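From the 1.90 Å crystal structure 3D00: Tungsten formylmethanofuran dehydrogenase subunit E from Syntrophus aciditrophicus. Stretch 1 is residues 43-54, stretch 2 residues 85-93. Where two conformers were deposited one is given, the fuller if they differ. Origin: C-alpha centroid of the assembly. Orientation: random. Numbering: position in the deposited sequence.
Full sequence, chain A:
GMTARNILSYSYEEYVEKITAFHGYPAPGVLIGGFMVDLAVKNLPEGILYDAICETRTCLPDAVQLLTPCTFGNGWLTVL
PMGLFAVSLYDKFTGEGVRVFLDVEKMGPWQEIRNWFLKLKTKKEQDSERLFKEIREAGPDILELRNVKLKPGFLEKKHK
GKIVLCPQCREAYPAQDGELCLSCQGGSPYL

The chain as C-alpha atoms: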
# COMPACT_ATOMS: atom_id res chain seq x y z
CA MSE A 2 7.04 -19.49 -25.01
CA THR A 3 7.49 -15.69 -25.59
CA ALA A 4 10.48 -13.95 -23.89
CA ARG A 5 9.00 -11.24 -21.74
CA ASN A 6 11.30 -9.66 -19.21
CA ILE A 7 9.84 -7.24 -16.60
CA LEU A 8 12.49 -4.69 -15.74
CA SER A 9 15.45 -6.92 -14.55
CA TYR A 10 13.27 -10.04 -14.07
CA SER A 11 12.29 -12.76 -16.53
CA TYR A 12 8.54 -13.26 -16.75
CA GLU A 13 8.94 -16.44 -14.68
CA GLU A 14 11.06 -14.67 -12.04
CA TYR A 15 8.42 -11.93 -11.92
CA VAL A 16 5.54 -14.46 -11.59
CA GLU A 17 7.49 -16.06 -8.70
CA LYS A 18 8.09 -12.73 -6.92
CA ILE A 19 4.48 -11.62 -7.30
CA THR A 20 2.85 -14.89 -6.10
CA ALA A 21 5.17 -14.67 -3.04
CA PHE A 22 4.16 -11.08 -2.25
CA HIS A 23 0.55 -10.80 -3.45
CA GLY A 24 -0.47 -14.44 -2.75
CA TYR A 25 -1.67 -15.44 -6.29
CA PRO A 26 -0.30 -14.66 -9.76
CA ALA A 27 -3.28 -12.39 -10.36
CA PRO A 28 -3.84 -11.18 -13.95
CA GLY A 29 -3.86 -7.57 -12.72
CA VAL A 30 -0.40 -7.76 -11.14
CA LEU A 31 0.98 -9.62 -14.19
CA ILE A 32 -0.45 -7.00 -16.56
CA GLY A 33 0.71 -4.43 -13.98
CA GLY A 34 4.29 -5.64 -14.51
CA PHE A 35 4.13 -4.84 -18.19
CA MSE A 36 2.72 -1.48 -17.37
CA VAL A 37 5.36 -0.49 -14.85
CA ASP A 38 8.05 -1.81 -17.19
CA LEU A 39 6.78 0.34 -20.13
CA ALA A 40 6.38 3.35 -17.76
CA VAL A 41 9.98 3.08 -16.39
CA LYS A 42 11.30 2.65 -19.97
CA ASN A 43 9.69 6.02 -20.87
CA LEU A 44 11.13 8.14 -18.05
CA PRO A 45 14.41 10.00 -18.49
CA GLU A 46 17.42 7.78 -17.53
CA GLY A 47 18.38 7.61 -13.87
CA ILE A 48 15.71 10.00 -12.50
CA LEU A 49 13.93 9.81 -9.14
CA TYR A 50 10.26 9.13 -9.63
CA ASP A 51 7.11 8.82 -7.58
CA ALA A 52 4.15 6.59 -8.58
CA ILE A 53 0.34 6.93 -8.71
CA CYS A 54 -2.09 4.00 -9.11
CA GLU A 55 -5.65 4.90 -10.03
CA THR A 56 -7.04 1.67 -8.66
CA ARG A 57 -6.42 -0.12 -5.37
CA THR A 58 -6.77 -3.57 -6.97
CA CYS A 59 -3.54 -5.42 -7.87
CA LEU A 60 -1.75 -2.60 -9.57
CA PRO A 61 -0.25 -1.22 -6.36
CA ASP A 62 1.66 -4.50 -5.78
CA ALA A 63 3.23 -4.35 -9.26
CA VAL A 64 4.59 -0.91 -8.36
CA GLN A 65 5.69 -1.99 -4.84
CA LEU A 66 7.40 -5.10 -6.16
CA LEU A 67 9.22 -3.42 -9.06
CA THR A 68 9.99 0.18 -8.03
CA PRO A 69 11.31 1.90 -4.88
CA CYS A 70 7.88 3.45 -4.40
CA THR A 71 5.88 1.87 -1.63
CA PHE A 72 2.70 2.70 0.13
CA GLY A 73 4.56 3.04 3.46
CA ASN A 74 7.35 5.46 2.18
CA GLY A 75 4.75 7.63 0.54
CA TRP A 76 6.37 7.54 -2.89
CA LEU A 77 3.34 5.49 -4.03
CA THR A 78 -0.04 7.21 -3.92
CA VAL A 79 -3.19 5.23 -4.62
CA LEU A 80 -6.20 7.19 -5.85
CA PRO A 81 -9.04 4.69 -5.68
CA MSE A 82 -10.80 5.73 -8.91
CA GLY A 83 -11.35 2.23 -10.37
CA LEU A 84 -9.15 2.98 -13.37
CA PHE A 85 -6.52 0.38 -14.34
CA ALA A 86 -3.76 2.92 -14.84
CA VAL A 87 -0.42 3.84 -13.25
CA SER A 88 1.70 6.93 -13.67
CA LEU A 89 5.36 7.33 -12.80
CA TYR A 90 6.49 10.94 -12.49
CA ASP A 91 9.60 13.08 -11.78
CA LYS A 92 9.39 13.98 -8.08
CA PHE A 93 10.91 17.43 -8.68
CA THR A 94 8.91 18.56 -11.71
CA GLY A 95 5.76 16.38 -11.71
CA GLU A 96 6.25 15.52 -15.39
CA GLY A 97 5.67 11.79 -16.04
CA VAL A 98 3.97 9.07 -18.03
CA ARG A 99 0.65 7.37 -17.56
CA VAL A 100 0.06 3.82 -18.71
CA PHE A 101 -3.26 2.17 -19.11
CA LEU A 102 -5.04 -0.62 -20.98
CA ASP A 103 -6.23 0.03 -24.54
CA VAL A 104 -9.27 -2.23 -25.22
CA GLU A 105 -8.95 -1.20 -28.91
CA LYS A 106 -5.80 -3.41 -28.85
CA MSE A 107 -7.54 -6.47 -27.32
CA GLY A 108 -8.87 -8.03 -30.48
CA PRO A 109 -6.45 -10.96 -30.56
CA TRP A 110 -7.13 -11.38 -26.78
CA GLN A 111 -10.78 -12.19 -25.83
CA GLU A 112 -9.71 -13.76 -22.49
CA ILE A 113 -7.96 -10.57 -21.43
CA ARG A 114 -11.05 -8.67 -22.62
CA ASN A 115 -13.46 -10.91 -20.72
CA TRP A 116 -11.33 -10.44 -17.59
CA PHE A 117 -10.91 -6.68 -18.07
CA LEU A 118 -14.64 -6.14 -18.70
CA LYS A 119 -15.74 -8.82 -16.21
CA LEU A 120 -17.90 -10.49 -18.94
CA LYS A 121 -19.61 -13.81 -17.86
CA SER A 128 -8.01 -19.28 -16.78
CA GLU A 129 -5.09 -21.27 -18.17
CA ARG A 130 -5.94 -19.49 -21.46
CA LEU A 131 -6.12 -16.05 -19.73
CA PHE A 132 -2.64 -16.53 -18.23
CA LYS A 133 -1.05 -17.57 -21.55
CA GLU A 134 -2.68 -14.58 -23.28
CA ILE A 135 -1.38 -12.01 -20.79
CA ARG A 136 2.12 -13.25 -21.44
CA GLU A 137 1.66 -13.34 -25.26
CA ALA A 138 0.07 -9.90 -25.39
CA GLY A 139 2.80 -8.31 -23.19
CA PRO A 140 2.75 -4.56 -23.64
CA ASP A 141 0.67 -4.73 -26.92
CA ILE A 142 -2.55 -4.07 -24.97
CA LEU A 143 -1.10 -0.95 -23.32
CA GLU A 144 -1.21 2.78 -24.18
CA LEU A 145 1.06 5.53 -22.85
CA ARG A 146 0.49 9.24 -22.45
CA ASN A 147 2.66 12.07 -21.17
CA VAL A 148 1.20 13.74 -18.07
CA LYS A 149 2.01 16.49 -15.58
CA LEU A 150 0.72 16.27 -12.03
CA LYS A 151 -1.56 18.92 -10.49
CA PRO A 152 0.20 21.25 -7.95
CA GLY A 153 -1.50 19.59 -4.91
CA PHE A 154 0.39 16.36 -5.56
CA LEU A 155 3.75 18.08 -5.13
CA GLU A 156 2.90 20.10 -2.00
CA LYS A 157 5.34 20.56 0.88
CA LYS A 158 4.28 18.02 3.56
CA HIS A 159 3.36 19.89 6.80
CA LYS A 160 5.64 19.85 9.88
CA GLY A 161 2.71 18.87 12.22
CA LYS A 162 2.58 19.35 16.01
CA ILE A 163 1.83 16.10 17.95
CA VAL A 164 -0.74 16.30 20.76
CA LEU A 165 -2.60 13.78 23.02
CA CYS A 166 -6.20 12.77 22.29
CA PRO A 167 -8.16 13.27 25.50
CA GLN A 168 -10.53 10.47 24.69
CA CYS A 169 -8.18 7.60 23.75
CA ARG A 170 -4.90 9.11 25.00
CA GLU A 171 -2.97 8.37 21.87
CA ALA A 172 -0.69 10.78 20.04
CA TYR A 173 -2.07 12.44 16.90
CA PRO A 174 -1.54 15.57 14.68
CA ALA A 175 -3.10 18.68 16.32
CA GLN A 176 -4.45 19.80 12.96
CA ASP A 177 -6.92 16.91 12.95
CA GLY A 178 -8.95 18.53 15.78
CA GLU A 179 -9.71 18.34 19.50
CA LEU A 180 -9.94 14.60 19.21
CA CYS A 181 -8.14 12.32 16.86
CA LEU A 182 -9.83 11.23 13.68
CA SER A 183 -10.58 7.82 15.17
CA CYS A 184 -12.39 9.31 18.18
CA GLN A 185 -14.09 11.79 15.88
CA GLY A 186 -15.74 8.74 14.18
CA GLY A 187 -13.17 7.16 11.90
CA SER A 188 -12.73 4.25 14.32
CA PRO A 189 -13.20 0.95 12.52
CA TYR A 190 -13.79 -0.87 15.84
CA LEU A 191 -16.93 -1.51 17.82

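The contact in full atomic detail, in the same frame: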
# COMPACT_ATOMS: atom_id res chain seq x y z
N ASN A 43 10.07 4.74 -20.27
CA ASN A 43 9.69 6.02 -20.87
C ASN A 43 9.90 7.23 -19.93
O ASN A 43 9.39 8.33 -20.15
CB ASN A 43 8.23 5.94 -21.32
CG ASN A 43 8.08 5.21 -22.65
OD1 ASN A 43 8.23 5.83 -23.72
ND2 ASN A 43 7.83 3.91 -22.60
N LEU A 44 10.69 7.03 -18.88
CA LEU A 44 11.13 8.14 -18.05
C LEU A 44 12.55 8.43 -18.46
O LEU A 44 13.26 7.53 -18.92
CB LEU A 44 11.05 7.79 -16.57
CG LEU A 44 9.68 7.59 -15.92
CD1 LEU A 44 9.85 7.31 -14.47
CD2 LEU A 44 8.81 8.81 -16.13
N PRO A 45 12.98 9.70 -18.34
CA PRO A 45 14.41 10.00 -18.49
C PRO A 45 15.30 9.09 -17.61
O PRO A 45 14.91 8.72 -16.47
CB PRO A 45 14.51 11.46 -18.02
CG PRO A 45 13.18 12.03 -18.19
CD PRO A 45 12.17 10.91 -18.14
N GLU A 46 16.48 8.75 -18.14
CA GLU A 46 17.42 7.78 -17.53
C GLU A 46 17.98 8.24 -16.19
O GLU A 46 18.54 9.33 -16.08
CB GLU A 46 18.60 7.45 -18.46
CG GLU A 46 19.39 6.21 -18.00
CD GLU A 46 20.84 6.18 -18.46
OE1 GLU A 46 21.12 6.58 -19.62
OE2 GLU A 46 21.70 5.77 -17.64
N GLY A 47 17.80 7.39 -15.18
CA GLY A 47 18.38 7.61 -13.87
C GLY A 47 17.63 8.55 -12.95
O GLY A 47 18.13 8.83 -11.86
N ILE A 48 16.43 9.01 -13.33
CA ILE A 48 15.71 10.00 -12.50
C ILE A 48 14.99 9.36 -11.34
O ILE A 48 14.69 8.15 -11.38
CB ILE A 48 14.71 10.89 -13.32
CG1 ILE A 48 13.42 10.14 -13.67
CG2 ILE A 48 15.40 11.43 -14.59
CD1 ILE A 48 12.19 11.04 -13.73
N LEU A 49 14.69 10.19 -10.35
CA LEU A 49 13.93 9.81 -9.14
C LEU A 49 12.45 10.10 -9.34
O LEU A 49 12.02 11.25 -9.54
CB LEU A 49 14.44 10.57 -7.88
N TYR A 50 11.65 9.04 -9.26
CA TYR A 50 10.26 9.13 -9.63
C TYR A 50 9.36 8.70 -8.48
O TYR A 50 9.71 7.82 -7.71
CB TYR A 50 10.01 8.32 -10.92
CG TYR A 50 10.27 6.81 -10.88
CD1 TYR A 50 9.34 5.96 -10.35
CD2 TYR A 50 11.43 6.26 -11.41
CE1 TYR A 50 9.55 4.61 -10.31
CE2 TYR A 50 11.64 4.90 -11.39
CZ TYR A 50 10.69 4.08 -10.82
OH TYR A 50 10.82 2.71 -10.77
N ASP A 51 8.20 9.33 -8.38
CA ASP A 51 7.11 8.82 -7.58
C ASP A 51 6.08 8.06 -8.44
O ASP A 51 6.11 8.10 -9.64
CB ASP A 51 6.45 9.95 -6.76
CG ASP A 51 7.25 10.31 -5.47
OD1 ASP A 51 8.37 9.81 -5.27
OD2 ASP A 51 6.71 11.09 -4.64
N ALA A 52 5.15 7.36 -7.81
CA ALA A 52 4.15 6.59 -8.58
C ALA A 52 2.73 6.92 -8.12
O ALA A 52 2.52 7.26 -6.99
CB ALA A 52 4.45 5.11 -8.43
N ILE A 53 1.77 6.83 -9.03
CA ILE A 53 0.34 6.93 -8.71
C ILE A 53 -0.39 5.77 -9.36
O ILE A 53 -0.23 5.55 -10.56
CB ILE A 53 -0.32 8.23 -9.26
CG1 ILE A 53 0.01 9.43 -8.40
CG2 ILE A 53 -1.85 8.13 -9.26
CD1 ILE A 53 0.27 10.59 -9.24
N CYS A 54 -1.15 4.99 -8.57
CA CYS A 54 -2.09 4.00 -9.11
C CYS A 54 -3.49 4.53 -8.97
O CYS A 54 -3.81 5.04 -7.92
CB CYS A 54 -2.05 2.70 -8.34
SG CYS A 54 -0.55 1.85 -8.62
N PHE A 85 -7.70 1.26 -14.26
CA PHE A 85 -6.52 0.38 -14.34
C PHE A 85 -5.42 1.16 -15.07
O PHE A 85 -5.19 0.97 -16.25
CB PHE A 85 -6.86 -0.95 -15.04
CG PHE A 85 -5.97 -2.08 -14.63
CD1 PHE A 85 -6.10 -2.65 -13.38
CD2 PHE A 85 -5.00 -2.57 -15.47
CE1 PHE A 85 -5.26 -3.68 -12.96
CE2 PHE A 85 -4.15 -3.61 -15.06
CZ PHE A 85 -4.29 -4.15 -13.82
N ALA A 86 -4.77 2.02 -14.31
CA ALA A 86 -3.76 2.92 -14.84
C ALA A 86 -2.73 3.22 -13.74
O ALA A 86 -3.03 3.23 -12.54
CB ALA A 86 -4.40 4.19 -15.31
N VAL A 87 -1.48 3.42 -14.16
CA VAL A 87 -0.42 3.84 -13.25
C VAL A 87 0.32 4.96 -13.95
O VAL A 87 0.45 4.93 -15.16
CB VAL A 87 0.58 2.65 -12.95
CG1 VAL A 87 1.07 1.99 -14.29
CG2 VAL A 87 1.80 3.14 -12.11
N SER A 88 0.75 5.96 -13.18
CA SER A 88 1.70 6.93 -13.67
C SER A 88 2.94 6.91 -12.79
O SER A 88 2.86 6.68 -11.56
CB SER A 88 1.11 8.34 -13.71
OG SER A 88 0.88 8.83 -12.42
N LEU A 89 4.08 7.11 -13.45
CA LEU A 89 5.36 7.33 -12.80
C LEU A 89 5.77 8.75 -13.16
O LEU A 89 5.64 9.14 -14.31
CB LEU A 89 6.39 6.30 -13.28
CG LEU A 89 6.03 4.83 -12.98
CD1 LEU A 89 7.16 3.97 -13.40
CD2 LEU A 89 5.68 4.54 -11.54
N TYR A 90 6.18 9.56 -12.19
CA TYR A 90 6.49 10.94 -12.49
C TYR A 90 7.75 11.44 -11.77
O TYR A 90 8.10 10.93 -10.72
CB TYR A 90 5.30 11.84 -12.21
CG TYR A 90 4.85 11.85 -10.79
CD1 TYR A 90 3.96 10.88 -10.31
CD2 TYR A 90 5.30 12.84 -9.91
CE1 TYR A 90 3.53 10.89 -9.00
CE2 TYR A 90 4.88 12.84 -8.55
CZ TYR A 90 3.99 11.87 -8.12
OH TYR A 90 3.57 11.85 -6.80
N ASP A 91 8.43 12.42 -12.39
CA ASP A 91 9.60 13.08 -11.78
C ASP A 91 9.14 13.80 -10.51
O ASP A 91 8.27 14.67 -10.55
CB ASP A 91 10.25 14.07 -12.74
CG ASP A 91 11.63 14.59 -12.27
OD1 ASP A 91 11.77 14.96 -11.09
OD2 ASP A 91 12.58 14.63 -13.10
N LYS A 92 9.74 13.43 -9.38
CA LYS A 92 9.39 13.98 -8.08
C LYS A 92 9.61 15.48 -7.96
O LYS A 92 8.93 16.14 -7.17
CB LYS A 92 10.23 13.29 -7.02
CG LYS A 92 9.63 13.35 -5.69
CD LYS A 92 10.43 12.53 -4.74
CE LYS A 92 9.67 12.26 -3.47
NZ LYS A 92 9.74 10.81 -3.17
N PHE A 93 10.55 16.02 -8.74
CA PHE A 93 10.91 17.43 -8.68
C PHE A 93 9.98 18.30 -9.54
O PHE A 93 9.62 19.41 -9.17
CB PHE A 93 12.39 17.62 -9.12
CG PHE A 93 13.39 16.97 -8.16
CD1 PHE A 93 13.86 17.66 -7.07
CD2 PHE A 93 13.80 15.67 -8.33
CE1 PHE A 93 14.76 17.05 -6.17
CE2 PHE A 93 14.69 15.06 -7.46
CZ PHE A 93 15.16 15.74 -6.39
O HOH W 1 2.71 9.63 -5.56

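Antiparallel pairing of strand 50-54 with the strand that ends at Asp91 in Tungsten formylmethanofuran dehydrogenase subunit E. The two strand axes run at 154° to each other and approach to 4.4 Å, and the stretches together bury 783 Å². Backbone donors and acceptors are satisfied in alternate pairs. At Asp51 and Tyr90 the exchange is reciprocal: Asp51 N donates to Tyr90 O (2.8 Å, bent to 140° at the hydrogen) and Tyr90 N donates to Asp51 O (2.9 Å, 162°). Two residues along, Ile53 N gives to Ser88 O and Ser88 N to Ile53 O, both at 2.8 Å and both close to straight. The ladder continues past the last bridge, where Lys92 N reaches Leu49 O at 3.2 Å in a linear, somewhat longer bond.

Between these rungs lie the non-hydrogen-bonded pairs Tyr50-Asp91, Ala52-Leu89 and Cys54-Val87, each with CA atoms 4.5 Å apart. Here CA-H groups lean on carbonyls already engaged by amides: Tyr50 CA lies 3.0 Å from Tyr90 O, Ala52 CA 3.2 Å from Ser88 O, Leu89 CA 3.3 Å from Asp51 O and Val87 CA 3.2 Å from Ile53 O. Ala52 O receives instead a hydrogen bond from water 1 (2.8 Å to the water O), which also hydrogen-bonds Tyr90 OH at 2.7 Å, so the water bridges the first strand's backbone to the phenol of the second.

The side chains of Asp51, Ile53, Ser88 and Tyr90 share one face of the sheet. Asp51 CB sits over the Tyr90 ring, 3.9 Å from its centroid, while Ile53 CD1 packs 3.3 Å from Tyr90 CE1. The Asp51 carboxylate is met by Lys92, whose NZ is 2.7 Å from Asp51 OD1 in a hydrogen-bonded salt bridge; NZ is crowded by an atom elsewhere in the model, so its position is less certain. Ser88 OG finds its partner elsewhere in the structure.

Ala52, Cys54, Val87 and Leu89 occupy the other face. Leu89 is the hub of its apolar packing: its CD2 lies 3.4 Å from Ala52 CB, its CD1 4.0 Å from Tyr50 CE1, and its CB 3.8 Å from Leu44 CD1. Cys54 SG to Val87 CG2, at 4.4 Å, is looser.

At the chain bends, Asp91 OD1 accepts from Phe93 N (2.9 Å) within its own stretch, while Ile48 N makes a weak 3.5 Å bond to Pro45 O, closing a type II turn in which Gly47 adopts positive phi.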